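Local coordinates for protein leucyl-trna synthetase (Plasmodium falciparum, PDB 5FOC) that charges tRNA(Leu) with leucine and, through the editing domain present here, probably hydrolyses wrongly charged tRNA, at residues K19-I24 with V224-Y229; N107-E112 with E174-C179; L241-I246 with G253-V258. The protein carries 2 engineered substitutions. One frame throughout, in Å; residues are numbered along the deposited sequence.

Interaction 1 (K19-I24 with V224-Y229); sequences KDFYSI and VGLETY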
loop_
_atom_site.group_PDB
_atom_site.type_symbol
_atom_site.label_atom_id
_atom_site.label_comp_id
_atom_site.label_asym_id
_atom_site.label_seq_id
_atom_site.Cartn_x
_atom_site.Cartn_y
_atom_site.Cartn_z
ATOM N N LYS A 19 10.696 11.752 -8.614
ATOM C CA LYS A 19 11.532 11.641 -9.782
ATOM C C LYS A 19 12.064 10.242 -10.047
ATOM O O LYS A 19 12.163 9.835 -11.178
ATOM C CB LYS A 19 12.754 12.614 -9.624
ATOM C CG LYS A 19 12.304 14.053 -9.699
ATOM C CD LYS A 19 13.468 15.053 -9.439
ATOM C CE LYS A 19 12.963 16.487 -9.447
ATOM N NZ LYS A 19 14.133 17.449 -9.383
ATOM N N ASP A 20 12.395 9.484 -9.003
ATOM C CA ASP A 20 12.759 8.061 -9.200
ATOM C C ASP A 20 11.532 7.216 -9.682
ATOM O O ASP A 20 11.676 6.320 -10.520
ATOM C CB ASP A 20 13.293 7.436 -7.900
ATOM C CG ASP A 20 14.668 7.957 -7.510
ATOM O OD1 ASP A 20 15.438 8.497 -8.362
ATOM O OD2 ASP A 20 14.997 7.789 -6.317
ATOM N N PHE A 21 10.354 7.580 -9.170
ATOM C CA PHE A 21 9.140 6.947 -9.669
ATOM C C PHE A 21 8.961 7.202 -11.182
ATOM O O PHE A 21 8.624 6.295 -11.941
ATOM C CB PHE A 21 7.906 7.427 -8.882
ATOM C CG PHE A 21 6.603 6.637 -9.210
ATOM C CD1 PHE A 21 5.793 6.998 -10.265
ATOM C CD2 PHE A 21 6.271 5.560 -8.441
ATOM C CE1 PHE A 21 4.639 6.227 -10.585
ATOM C CE2 PHE A 21 5.097 4.814 -8.734
ATOM C CZ PHE A 21 4.296 5.180 -9.780
ATOM N N TYR A 22 9.148 8.452 -11.624
ATOM C CA TYR A 22 9.127 8.770 -13.049
ATOM C C TYR A 22 10.135 7.923 -13.876
ATOM O O TYR A 22 9.833 7.518 -14.991
ATOM C CB TYR A 22 9.459 10.269 -13.221
ATOM C CG TYR A 22 9.559 10.763 -14.629
ATOM C CD1 TYR A 22 8.572 10.513 -15.578
ATOM C CD2 TYR A 22 10.661 11.578 -15.026
ATOM C CE1 TYR A 22 8.684 10.995 -16.866
ATOM C CE2 TYR A 22 10.750 12.056 -16.293
ATOM C CZ TYR A 22 9.794 11.785 -17.223
ATOM O OH TYR A 22 9.874 12.271 -18.502
ATOM N N SER A 23 11.365 7.735 -13.369
ATOM C CA SER A 23 12.348 6.874 -14.067
ATOM C C SER A 23 11.804 5.438 -14.232
ATOM O O SER A 23 11.896 4.851 -15.313
ATOM C CB SER A 23 13.659 6.789 -13.313
ATOM O OG SER A 23 14.178 8.073 -13.209
ATOM N N ILE A 24 11.264 4.909 -13.131
ATOM C CA ILE A 24 10.651 3.577 -13.154
ATOM C C ILE A 24 9.519 3.517 -14.198
ATOM O O ILE A 24 9.504 2.609 -15.034
ATOM C CB ILE A 24 10.159 3.140 -11.746
ATOM C CG1 ILE A 24 11.320 2.954 -10.758
ATOM C CG2 ILE A 24 9.320 1.844 -11.837
ATOM C CD1 ILE A 24 10.895 2.910 -9.294
ATOM N N VAL A 224 10.270 -2.065 -5.282
ATOM C CA VAL A 224 10.929 -2.437 -4.044
ATOM C C VAL A 224 12.082 -1.474 -3.798
ATOM O O VAL A 224 12.889 -1.212 -4.669
ATOM C CB VAL A 224 11.360 -3.918 -4.027
ATOM C CG1 VAL A 224 12.195 -4.263 -2.809
ATOM C CG2 VAL A 224 10.082 -4.775 -3.997
ATOM N N GLY A 225 12.080 -0.906 -2.603
ATOM C CA GLY A 225 13.130 0.081 -2.190
ATOM C C GLY A 225 12.701 1.545 -2.286
ATOM O O GLY A 225 13.333 2.431 -1.698
ATOM N N LEU A 226 11.644 1.854 -3.052
ATOM C CA LEU A 226 11.080 3.183 -3.061
ATOM C C LEU A 226 10.691 3.611 -1.667
ATOM O O LEU A 226 10.160 2.822 -0.866
ATOM C CB LEU A 226 9.827 3.308 -3.921
ATOM C CG LEU A 226 9.887 3.462 -5.417
ATOM C CD1 LEU A 226 8.477 3.659 -5.973
ATOM C CD2 LEU A 226 10.704 4.685 -5.757
ATOM N N GLU A 227 10.890 4.883 -1.391
ATOM C CA GLU A 227 10.535 5.445 -0.096
ATOM C C GLU A 227 9.107 5.976 -0.195
ATOM O O GLU A 227 8.748 6.691 -1.129
ATOM C CB GLU A 227 11.585 6.566 0.269
ATOM C CG GLU A 227 11.352 7.088 1.680
ATOM C CD GLU A 227 12.248 8.272 2.048
ATOM O OE1 GLU A 227 12.649 8.970 1.118
ATOM O OE2 GLU A 227 12.478 8.500 3.240
ATOM N N THR A 228 8.271 5.553 0.777
ATOM C CA THR A 228 6.884 6.052 0.892
ATOM C C THR A 228 6.602 6.641 2.286
ATOM O O THR A 228 7.375 6.439 3.240
ATOM C CB THR A 228 5.845 4.940 0.542
ATOM O OG1 THR A 228 5.912 3.950 1.546
ATOM C CG2 THR A 228 6.127 4.350 -0.852
ATOM N N TYR A 229 5.457 7.323 2.413
ATOM C CA TYR A 229 5.021 7.793 3.710
ATOM C C TYR A 229 3.493 7.950 3.679
ATOM O O TYR A 229 2.904 8.029 2.608
ATOM C CB TYR A 229 5.769 9.101 4.134
ATOM C CG TYR A 229 5.392 10.262 3.287
ATOM C CD1 TYR A 229 5.939 10.426 2.023
ATOM C CD2 TYR A 229 4.416 11.168 3.711
ATOM C CE1 TYR A 229 5.565 11.489 1.209
ATOM C CE2 TYR A 229 3.996 12.204 2.884
ATOM C CZ TYR A 229 4.596 12.381 1.642
ATOM O OH TYR A 229 4.186 13.444 0.843
#
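Leu226 meets Phe21 and Ile24 of the helix, with the stem of Asp20 at the margin. Its two methyl groups split the work. CD1 approaches the edge of the Phe21 ring, near the ring plane, at 3.8 Å from Phe21 CD2. The two side chains cross at about a right angle. CD2 of Leu226 turns to the next helical turn and lies 4.0 Å from Ile24 CD1. Here the two chains reach toward each other, tip to tip. Ile24 CD1 also stays 4.0 Å from Leu226 CG, so it rests over the fork of the leucine. Farther out, Asp20 CB passes 4.3 Å from Leu226 CD2, on the solvent side.

The torsions explain the reach. Phe21 places CG opposite its backbone N (chi1 -171°), and this carries the ring off the helix to the leucine's flank. Ile24 sends CG1 opposite its carbonyl carbon (chi1 -65°) and extends CD1 forward.

Asp20, Phe21 and Ile24 share one face of helix 18-35. This helix directly follows strand 7-15 and packs against the mixed sheet of the editing domain. The contact lays it against the loop that leads into strand 227-229. That strand pairs antiparallel with 7-15. Gly225, with its positive phi, is the bend just before Leu226. Backbone bonds with Ile240 hold Gly225 and Leu226 to strand 238-242, and the Leu226 side chain rests on Ile240 as well.

Phe21 also touches Val15 of strand 7-15 and Phe115 of helix 112-118. The carboxylate of Asp20 lies on the exposed side, beyond the apolar groups.

Interaction 2 (N107-E112 with E174-C179); sequences NKIWNE and EIINSC
Ile109 and Ile176 meet methyl to methyl, with CD1 of Ile109 3.8 Å from CD1 of Ile176. Both residues are buried, and this is the enclosed part of the contact. Ile176 puts CG1 opposite its carbonyl carbon (chi1 -68°), which sends CD1 to Ile109 and leaves CG2 for a second partner. The two isoleucines cross at a slant. Phe98 packs on Ile109 and Leu151 of strand 146-152 packs on Ile176, which continues the apolar cluster.

The solvent side belongs to Lys108, which is partly exposed. Its aliphatic part packs just as closely as the isoleucines do. It runs alongside Ile176, the two side chains pointing opposite ways, with Lys108 CD 3.8 Å and Lys108 CE 4.0 Å from Ile176 CG2. The chain is extended up to its last bond and then bends (chi4 -47°). NZ leaves the apolar patch and forms a salt bridge with Asp118.

The contact is plain packing between the C-terminal ends of helices 103-109 and 172-178. After the first helix, Trp110 is the centre of an inverse gamma turn. Asn111 then sits at the N-cap of helix 112-118. Its OD1 accepts from the backbone N of Asp113. Its ND2 gives a bond to Asn107 O, 3.1 Å long with an N-H...O angle of 160°, and this oxygen lies in the amide plane. The two bonds fix the rotation of the amide. In the second helix, Ser178 OG donates to Glu174 O at 2.8 Å.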
loop_
_atom_site.group_PDB
_atom_site.type_symbol
_atom_site.label_atom_id
_atom_site.label_comp_id
_atom_site.label_asym_id
_atom_site.label_seq_id
_atom_site.Cartn_x
_atom_site.Cartn_y
_atom_site.Cartn_z
ATOM N N ASN A 107 2.268 13.559 -24.427
ATOM C CA ASN A 107 3.366 14.439 -24.038
ATOM C C ASN A 107 3.231 15.049 -22.629
ATOM O O ASN A 107 4.238 15.372 -21.990
ATOM C CB ASN A 107 3.510 15.584 -25.057
ATOM C CG ASN A 107 4.062 15.137 -26.403
ATOM O OD1 ASN A 107 4.585 14.034 -26.552
ATOM N ND2 ASN A 107 3.914 16.006 -27.419
ATOM N N LYS A 108 1.987 15.212 -22.163
ATOM C CA LYS A 108 1.705 15.720 -20.828
ATOM C C LYS A 108 1.950 14.651 -19.753
ATOM O O LYS A 108 2.465 14.953 -18.676
ATOM C CB LYS A 108 0.256 16.230 -20.754
ATOM C CG LYS A 108 -0.146 16.931 -19.458
ATOM C CD LYS A 108 -1.623 17.341 -19.486
ATOM C CE LYS A 108 -2.014 18.422 -18.469
ATOM N NZ LYS A 108 -1.520 18.185 -17.085
ATOM N N ILE A 109 1.582 13.405 -20.056
ATOM C CA ILE A 109 1.668 12.296 -19.077
ATOM C C ILE A 109 3.114 11.810 -19.017
ATOM O O ILE A 109 3.644 11.642 -17.914
ATOM C CB ILE A 109 0.670 11.113 -19.384
ATOM C CG1 ILE A 109 -0.743 11.642 -19.318
ATOM C CG2 ILE A 109 0.844 10.019 -18.354
ATOM C CD1 ILE A 109 -1.709 10.750 -20.034
ATOM N N TRP A 110 3.741 11.597 -20.183
ATOM C CA TRP A 110 5.120 11.065 -20.256
ATOM C C TRP A 110 6.112 12.204 -20.093
ATOM O O TRP A 110 6.765 12.613 -21.036
ATOM C CB TRP A 110 5.353 10.293 -21.547
ATOM C CG TRP A 110 4.427 9.057 -21.688
ATOM C CD1 TRP A 110 3.434 8.632 -20.831
ATOM C CD2 TRP A 110 4.452 8.114 -22.752
ATOM N NE1 TRP A 110 2.817 7.486 -21.323
ATOM C CE2 TRP A 110 3.413 7.154 -22.505
ATOM C CE3 TRP A 110 5.213 7.995 -23.920
ATOM C CZ2 TRP A 110 3.195 6.079 -23.344
ATOM C CZ3 TRP A 110 4.952 6.949 -24.772
ATOM C CH2 TRP A 110 3.953 5.994 -24.469
ATOM N N ASN A 111 6.122 12.768 -18.913
ATOM C CA ASN A 111 6.756 14.082 -18.665
ATOM C C ASN A 111 7.065 14.137 -17.215
ATOM O O ASN A 111 6.236 13.858 -16.380
ATOM C CB ASN A 111 5.752 15.186 -19.065
ATOM C CG ASN A 111 6.363 16.556 -19.170
ATOM O OD1 ASN A 111 7.025 17.026 -18.261
ATOM N ND2 ASN A 111 6.051 17.233 -20.241
ATOM N N GLU A 112 8.259 14.581 -16.833
ATOM C CA GLU A 112 8.565 14.685 -15.415
ATOM C C GLU A 112 7.556 15.534 -14.633
ATOM O O GLU A 112 7.264 15.226 -13.465
ATOM C CB GLU A 112 9.965 15.355 -15.239
ATOM C CG GLU A 112 10.523 15.202 -13.839
ATOM C CD GLU A 112 11.635 16.222 -13.564
ATOM O OE1 GLU A 112 11.311 17.429 -13.580
ATOM O OE2 GLU A 112 12.797 15.819 -13.359
ATOM N N GLU A 174 -10.909 14.679 -19.763
ATOM C CA GLU A 174 -11.611 14.968 -18.522
ATOM C C GLU A 174 -10.915 14.335 -17.315
ATOM O O GLU A 174 -10.813 14.966 -16.288
ATOM C CB GLU A 174 -13.084 14.551 -18.592
ATOM C CG GLU A 174 -13.902 15.477 -19.470
ATOM C CD GLU A 174 -15.287 14.947 -19.764
ATOM O OE1 GLU A 174 -15.574 13.724 -19.512
ATOM O OE2 GLU A 174 -16.091 15.777 -20.264
ATOM N N ILE A 175 -10.436 13.108 -17.444
ATOM C CA ILE A 175 -9.724 12.415 -16.340
ATOM C C ILE A 175 -8.423 13.144 -15.974
ATOM O O ILE A 175 -8.155 13.416 -14.791
ATOM C CB ILE A 175 -9.404 10.937 -16.677
ATOM C CG1 ILE A 175 -10.745 10.187 -16.827
ATOM C CG2 ILE A 175 -8.566 10.240 -15.606
ATOM C CD1 ILE A 175 -10.638 8.796 -17.419
ATOM N N ILE A 176 -7.704 13.537 -17.006
ATOM C CA ILE A 176 -6.462 14.261 -16.792
ATOM C C ILE A 176 -6.747 15.599 -16.104
ATOM O O ILE A 176 -5.960 16.043 -15.234
ATOM C CB ILE A 176 -5.710 14.410 -18.134
ATOM C CG1 ILE A 176 -5.202 13.048 -18.643
ATOM C CG2 ILE A 176 -4.476 15.264 -17.956
ATOM C CD1 ILE A 176 -4.730 13.043 -20.096
ATOM N N ASN A 177 -7.822 16.277 -16.515
ATOM C CA ASN A 177 -8.191 17.566 -15.935
ATOM C C ASN A 177 -8.878 17.542 -14.578
ATOM O O ASN A 177 -9.019 18.604 -13.930
ATOM C CB ASN A 177 -9.044 18.342 -16.930
ATOM C CG ASN A 177 -8.281 18.669 -18.209
ATOM O OD1 ASN A 177 -7.078 18.745 -18.187
ATOM N ND2 ASN A 177 -8.990 18.839 -19.322
ATOM N N SER A 178 -9.332 16.357 -14.144
ATOM C CA SER A 178 -10.142 16.294 -12.949
ATOM C C SER A 178 -9.585 15.452 -11.796
ATOM O O SER A 178 -10.006 15.625 -10.647
ATOM C CB SER A 178 -11.507 15.773 -13.315
ATOM O OG SER A 178 -12.104 16.501 -14.363
ATOM N N CYS A 179 -8.654 14.553 -12.093
ATOM C CA CYS A 179 -8.183 13.549 -11.144
ATOM C C CYS A 179 -6.749 13.887 -10.706
ATOM O O CYS A 179 -5.788 13.774 -11.521
ATOM C CB CYS A 179 -8.213 12.183 -11.803
ATOM S SG CYS A 179 -9.878 11.645 -12.195
#

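Interaction 3 (L241-I246 with G253-V258); sequences LPMTTI and GIVPCV
A tight turn after strand 238-242 folds back against strand 254-257, and Ile246 at the end of that turn meets Gly253 and Val255. Both strands pair with strand 138-141, one parallel and one antiparallel. The turn is a type I beta turn from Met243 to Ile246. Its closing bond, from Ile246 N to Met243 O, is weak.

Ile246 carries most of the contact through two branches. CG2 lies on the backbone of Gly253, 3.5 Å from Gly253 O and 3.7 Å from Gly253 CA. CD1 reaches along the strand and touches both Gly253 O and Val255 CG2, each at 4.0 Å. The isoleucine holds CG1 opposite its carbonyl carbon (chi1 -73°), with CG2 on the other branch opposite the backbone N. CG2 thus meets the glycine alone, while CD1 spans glycine and valine. Val255 places CG2 between its own backbone N and carbonyl carbon, and it is this methyl that faces the turn. The Ile246 and Val255 side chains lie side by side and head in opposing senses.

Met243 joins at a greater distance. Its chain is extended through chi2, and SD comes to 4.3 Å from Val255 CG2. It also touches Phe140, Asp265 and Cys268.

The positive phi of Gly253 by itself favours glycine. Tyr147 OH is hydrogen-bonded to Gly253 O, the same oxygen that Ile246 CG2 touches.

Strand 254-257 is followed, after a short loop, by helix 263-274, whose Asp265 is hydrogen-bonded to Val258 N through OD2. The run from Gly253 to this helix probably corresponds to the Thr-Gly-containing segment of leucyl-tRNA synthetase editing domains. Here its strand and strand 238-242 flank strand 138-141 in the mixed sheet of that domain.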
loop_
_atom_site.group_PDB
_atom_site.type_symbol
_atom_site.label_atom_id
_atom_site.label_comp_id
_atom_site.label_asym_id
_atom_site.label_seq_id
_atom_site.Cartn_x
_atom_site.Cartn_y
_atom_site.Cartn_z
ATOM N N LEU A 241 8.842 -3.041 0.587
ATOM C CA LEU A 241 9.460 -4.323 0.736
ATOM C C LEU A 241 8.614 -5.438 0.105
ATOM O O LEU A 241 7.416 -5.258 0.023
ATOM C CB LEU A 241 9.656 -4.657 2.203
ATOM C CG LEU A 241 10.539 -3.791 3.102
ATOM C CD1 LEU A 241 10.573 -4.387 4.491
ATOM C CD2 LEU A 241 11.935 -3.744 2.529
ATOM N N PRO A 242 9.242 -6.518 -0.326
ATOM C CA PRO A 242 8.494 -7.607 -0.974
ATOM C C PRO A 242 7.855 -8.586 0.009
ATOM O O PRO A 242 8.488 -9.052 0.925
ATOM C CB PRO A 242 9.551 -8.292 -1.808
ATOM C CG PRO A 242 10.792 -8.146 -0.985
ATOM C CD PRO A 242 10.703 -6.759 -0.393
ATOM N N MET A 243 6.568 -8.903 -0.250
ATOM C CA MET A 243 5.839 -9.905 0.534
ATOM C C MET A 243 5.100 -10.763 -0.480
ATOM O O MET A 243 4.122 -10.319 -1.076
ATOM C CB MET A 243 4.920 -9.228 1.518
ATOM C CG MET A 243 4.033 -10.187 2.341
ATOM S SD MET A 243 2.856 -9.335 3.428
ATOM C CE MET A 243 3.552 -9.564 5.047
ATOM N N THR A 244 5.627 -11.973 -0.721
ATOM C CA THR A 244 5.081 -12.870 -1.763
ATOM C C THR A 244 3.764 -13.498 -1.400
ATOM O O THR A 244 3.142 -14.088 -2.273
ATOM C CB THR A 244 6.061 -13.996 -2.132
ATOM O OG1 THR A 244 6.355 -14.813 -0.975
ATOM C CG2 THR A 244 7.315 -13.382 -2.700
ATOM N N THR A 245 3.350 -13.383 -0.140
ATOM C CA THR A 245 2.090 -14.027 0.349
ATOM C C THR A 245 0.894 -13.113 0.138
ATOM O O THR A 245 -0.232 -13.526 0.364
ATOM C CB THR A 245 2.182 -14.320 1.848
ATOM O OG1 THR A 245 2.661 -13.123 2.518
ATOM C CG2 THR A 245 3.126 -15.442 2.097
ATOM N N ILE A 246 1.105 -11.865 -0.267
ATOM C CA ILE A 246 -0.010 -10.969 -0.620
ATOM C C ILE A 246 -0.870 -11.624 -1.724
ATOM O O ILE A 246 -0.367 -11.994 -2.775
ATOM C CB ILE A 246 0.489 -9.581 -1.072
ATOM C CG1 ILE A 246 0.984 -8.870 0.163
ATOM C CG2 ILE A 246 -0.606 -8.800 -1.780
ATOM C CD1 ILE A 246 1.763 -7.615 -0.192
ATOM N N GLY A 253 -3.807 -5.128 -2.906
ATOM C CA GLY A 253 -2.629 -5.954 -3.041
ATOM C C GLY A 253 -1.423 -5.108 -2.552
ATOM O O GLY A 253 -0.313 -5.517 -2.846
ATOM N N ILE A 254 -1.676 -4.095 -1.753
ATOM C CA ILE A 254 -0.568 -3.278 -1.120
ATOM C C ILE A 254 -0.972 -3.190 0.339
ATOM O O ILE A 254 -2.115 -2.797 0.647
ATOM C CB ILE A 254 -0.522 -1.890 -1.723
ATOM C CG1 ILE A 254 -0.229 -2.011 -3.212
ATOM C CG2 ILE A 254 0.616 -1.091 -1.017
ATOM C CD1 ILE A 254 -0.683 -0.882 -4.107
ATOM N N VAL A 255 -0.079 -3.560 1.236
ATOM C CA VAL A 255 -0.394 -3.469 2.623
ATOM C C VAL A 255 0.641 -2.713 3.465
ATOM O O VAL A 255 1.828 -2.875 3.251
ATOM C CB VAL A 255 -0.656 -4.848 3.222
ATOM C CG1 VAL A 255 -1.848 -5.515 2.518
ATOM C CG2 VAL A 255 0.528 -5.734 3.138
ATOM N N PRO A 256 0.161 -1.949 4.427
ATOM C CA PRO A 256 1.063 -1.331 5.407
ATOM C C PRO A 256 1.724 -2.390 6.230
ATOM O O PRO A 256 1.070 -3.377 6.629
ATOM C CB PRO A 256 0.158 -0.431 6.250
ATOM C CG PRO A 256 -1.235 -0.631 5.738
ATOM C CD PRO A 256 -1.253 -1.598 4.644
ATOM N N CYS A 257 3.031 -2.272 6.481
ATOM C CA CYS A 257 3.759 -3.118 7.371
ATOM C C CYS A 257 3.697 -2.432 8.731
ATOM O O CYS A 257 4.163 -1.282 8.869
ATOM C CB CYS A 257 5.233 -3.258 6.930
ATOM S SG CYS A 257 6.211 -4.190 8.102
ATOM N N VAL A 258 3.085 -3.082 9.728
ATOM C CA VAL A 258 3.167 -2.656 11.111
ATOM C C VAL A 258 3.725 -3.794 11.912
ATOM O O VAL A 258 2.971 -4.566 12.520
ATOM C CB VAL A 258 1.828 -2.184 11.725
ATOM C CG1 VAL A 258 2.030 -1.567 13.119
ATOM C CG2 VAL A 258 1.165 -1.196 10.822
#

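From the N terminus, strand 7-15 leads into helix 18-35, whose first turns form one side of interaction 1. The chain then makes a long excursion. Within it, interaction 2 closes a shorter loop by joining the ends of helices 103-109 and 172-178. The excursion ends at 224-229, where interaction 1 closes. Interaction 3 follows in series, closing a small loop between 241-246 and 253-258. Interactions 1 and 2 touch, as Tyr22 packs against the backbone of Asn111 and Glu112. Interactions 1 and 3 meet where Val224 packs on Pro242, and strands 227-229 and 238-242 are neighbours in the main sheet. Interactions 2 and 3 are about 17 Å apart at their nearest atoms.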